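Local coordinates for afamin (Homo sapiens, PDB 6FAK), which carries hydrophobic molecules in body fluids, binds vitamin E and keeps lipidated Wnt proteins soluble and active, at residues A[510-515]-A[564-569]. Numbering follows the deposited sequence.
Sequences FHADMC and SPEVCF
F510 sets its CB over one face of the F569 ring, a CH-pi contact in the third albumin domain. It joins the loop ahead of helix 521-536 to the start of helix 565-572. The adjacent cysteines C559 and C560 form the paired disulfides of the albumin family, C560 with C515 and C559 with C568, so both segments are tied to the end of helix 542-560.

In the aromatic contact, F510 CB stands 3.5 Å from the F569 ring centroid, only 15° off the ring normal. CG of F510 is anti to the backbone N (chi1 -179°), and the ring leads away from F569. The two ring planes are tilted by 33°, with centroids 5.7 Å apart. Both rings also touch V556 of helix 542-560. An alanine at F569 would probably leave F510 CB without the face it rests on and open a gap beside V556.

The other apolar contacts gather on P565. C515 SG lies 3.7 Å from P565 CB and also approaches CG. The same sulfur sits in plane at the edge of the F510 ring. A512 CB meets P565 CD at 4.1 Å.

Polar contact is slight, and no hydrogen bond crosses between the segments. F510 N, buried beside the F569 ring, has no polar partner in the model. E566 has its CG between the backbone N and the carbonyl carbon, and from there the extended chain carries the carboxylate to the loop backbone, with E566 OE1 3.7 Å from A512 N.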
loop_
_atom_site.group_PDB
_atom_site.type_symbol
_atom_site.label_atom_id
_atom_site.label_comp_id
_atom_site.label_asym_id
_atom_site.label_seq_id
_atom_site.Cartn_x
_atom_site.Cartn_y
_atom_site.Cartn_z
ATOM N N PHE A 510 -27.152 9.955 -16.740
ATOM C CA PHE A 510 -27.639 9.061 -15.729
ATOM C C PHE A 510 -28.654 8.134 -16.400
ATOM O O PHE A 510 -29.556 8.591 -17.119
ATOM C CB PHE A 510 -28.279 9.875 -14.620
ATOM C CG PHE A 510 -28.810 9.047 -13.502
ATOM C CD1 PHE A 510 -30.172 8.763 -13.429
ATOM C CD2 PHE A 510 -27.953 8.536 -12.529
ATOM C CE1 PHE A 510 -30.672 7.990 -12.402
ATOM C CE2 PHE A 510 -28.451 7.763 -11.490
ATOM C CZ PHE A 510 -29.812 7.486 -11.427
ATOM N N HIS A 511 -28.497 6.839 -16.156
ATOM C CA HIS A 511 -29.392 5.809 -16.677
ATOM C C HIS A 511 -30.268 5.264 -15.557
ATOM O O HIS A 511 -29.850 5.227 -14.391
ATOM C CB HIS A 511 -28.592 4.656 -17.297
ATOM C CG HIS A 511 -27.692 5.080 -18.409
ATOM N ND1 HIS A 511 -26.348 5.318 -18.225
ATOM C CD2 HIS A 511 -27.946 5.331 -19.716
ATOM C CE1 HIS A 511 -25.807 5.686 -19.374
ATOM N NE2 HIS A 511 -26.757 5.702 -20.294
ATOM N N ALA A 512 -31.457 4.793 -15.948
ATOM C CA ALA A 512 -32.533 4.399 -15.024
ATOM C C ALA A 512 -32.158 3.262 -14.068
ATOM O O ALA A 512 -32.561 3.278 -12.900
ATOM C CB ALA A 512 -33.788 4.041 -15.806
ATOM N N ASP A 513 -31.381 2.294 -14.566
ATOM C CA ASP A 513 -30.868 1.177 -13.739
ATOM C C ASP A 513 -30.080 1.602 -12.489
ATOM O O ASP A 513 -30.059 0.866 -11.497
ATOM C CB ASP A 513 -30.033 0.194 -14.585
ATOM C CG ASP A 513 -28.881 0.867 -15.323
ATOM O OD1 ASP A 513 -27.787 1.007 -14.736
ATOM O OD2 ASP A 513 -29.075 1.243 -16.500
ATOM N N MET A 514 -29.451 2.781 -12.534
ATOM C CA MET A 514 -28.658 3.305 -11.410
ATOM C C MET A 514 -29.502 3.796 -10.216
ATOM O O MET A 514 -28.941 4.050 -9.152
ATOM C CB MET A 514 -27.723 4.439 -11.881
ATOM C CG MET A 514 -26.704 4.065 -12.963
ATOM S SD MET A 514 -25.794 5.494 -13.618
ATOM C CE MET A 514 -25.112 4.807 -15.127
ATOM N N CYS A 515 -30.824 3.949 -10.380
ATOM C CA CYS A 515 -31.712 4.333 -9.254
ATOM C C CYS A 515 -31.914 3.172 -8.296
ATOM O O CYS A 515 -32.558 2.186 -8.654
ATOM C CB CYS A 515 -33.086 4.809 -9.741
ATOM S SG CYS A 515 -33.095 6.459 -10.466
ATOM N N SER A 564 -39.992 6.361 -14.792
ATOM C CA SER A 564 -39.159 6.762 -15.940
ATOM C C SER A 564 -38.137 7.829 -15.514
ATOM O O SER A 564 -38.261 9.002 -15.888
ATOM C CB SER A 564 -40.000 7.249 -17.128
ATOM O OG SER A 564 -39.156 7.687 -18.182
ATOM N N PRO A 565 -37.131 7.430 -14.714
ATOM C CA PRO A 565 -36.159 8.408 -14.214
ATOM C C PRO A 565 -35.255 9.077 -15.261
ATOM O O PRO A 565 -34.798 10.201 -15.035
ATOM C CB PRO A 565 -35.304 7.579 -13.241
ATOM C CG PRO A 565 -36.193 6.456 -12.833
ATOM C CD PRO A 565 -36.895 6.106 -14.109
ATOM N N GLU A 566 -34.993 8.406 -16.378
ATOM C CA GLU A 566 -33.996 8.903 -17.342
ATOM C C GLU A 566 -34.489 10.049 -18.230
ATOM O O GLU A 566 -33.731 10.992 -18.510
ATOM C CB GLU A 566 -33.378 7.766 -18.161
ATOM C CG GLU A 566 -34.328 6.912 -18.988
ATOM C CD GLU A 566 -33.579 5.905 -19.840
ATOM O OE1 GLU A 566 -32.446 5.508 -19.458
ATOM O OE2 GLU A 566 -34.129 5.517 -20.896
ATOM N N VAL A 567 -35.752 9.999 -18.646
ATOM C CA VAL A 567 -36.370 11.159 -19.295
ATOM C C VAL A 567 -36.377 12.369 -18.361
ATOM O O VAL A 567 -36.207 13.491 -18.827
ATOM C CB VAL A 567 -37.801 10.866 -19.802
ATOM C CG1 VAL A 567 -38.794 10.780 -18.652
ATOM C CG2 VAL A 567 -38.247 11.919 -20.816
ATOM N N CYS A 568 -36.559 12.130 -17.055
ATOM C CA CYS A 568 -36.574 13.200 -16.056
ATOM C C CYS A 568 -35.207 13.851 -16.022
ATOM O O CYS A 568 -35.106 15.081 -16.056
ATOM C CB CYS A 568 -36.969 12.669 -14.664
ATOM S SG CYS A 568 -36.836 13.853 -13.280
ATOM N N PHE A 569 -34.157 13.012 -15.968
ATOM C CA PHE A 569 -32.781 13.495 -15.905
ATOM C C PHE A 569 -32.392 14.386 -17.078
ATOM O O PHE A 569 -31.834 15.463 -16.876
ATOM C CB PHE A 569 -31.795 12.329 -15.848
ATOM C CG PHE A 569 -30.381 12.767 -15.608
ATOM C CD1 PHE A 569 -29.543 13.079 -16.678
ATOM C CD2 PHE A 569 -29.898 12.904 -14.314
ATOM C CE1 PHE A 569 -28.240 13.494 -16.454
ATOM C CE2 PHE A 569 -28.593 13.317 -14.088
ATOM C CZ PHE A 569 -27.766 13.615 -15.161
#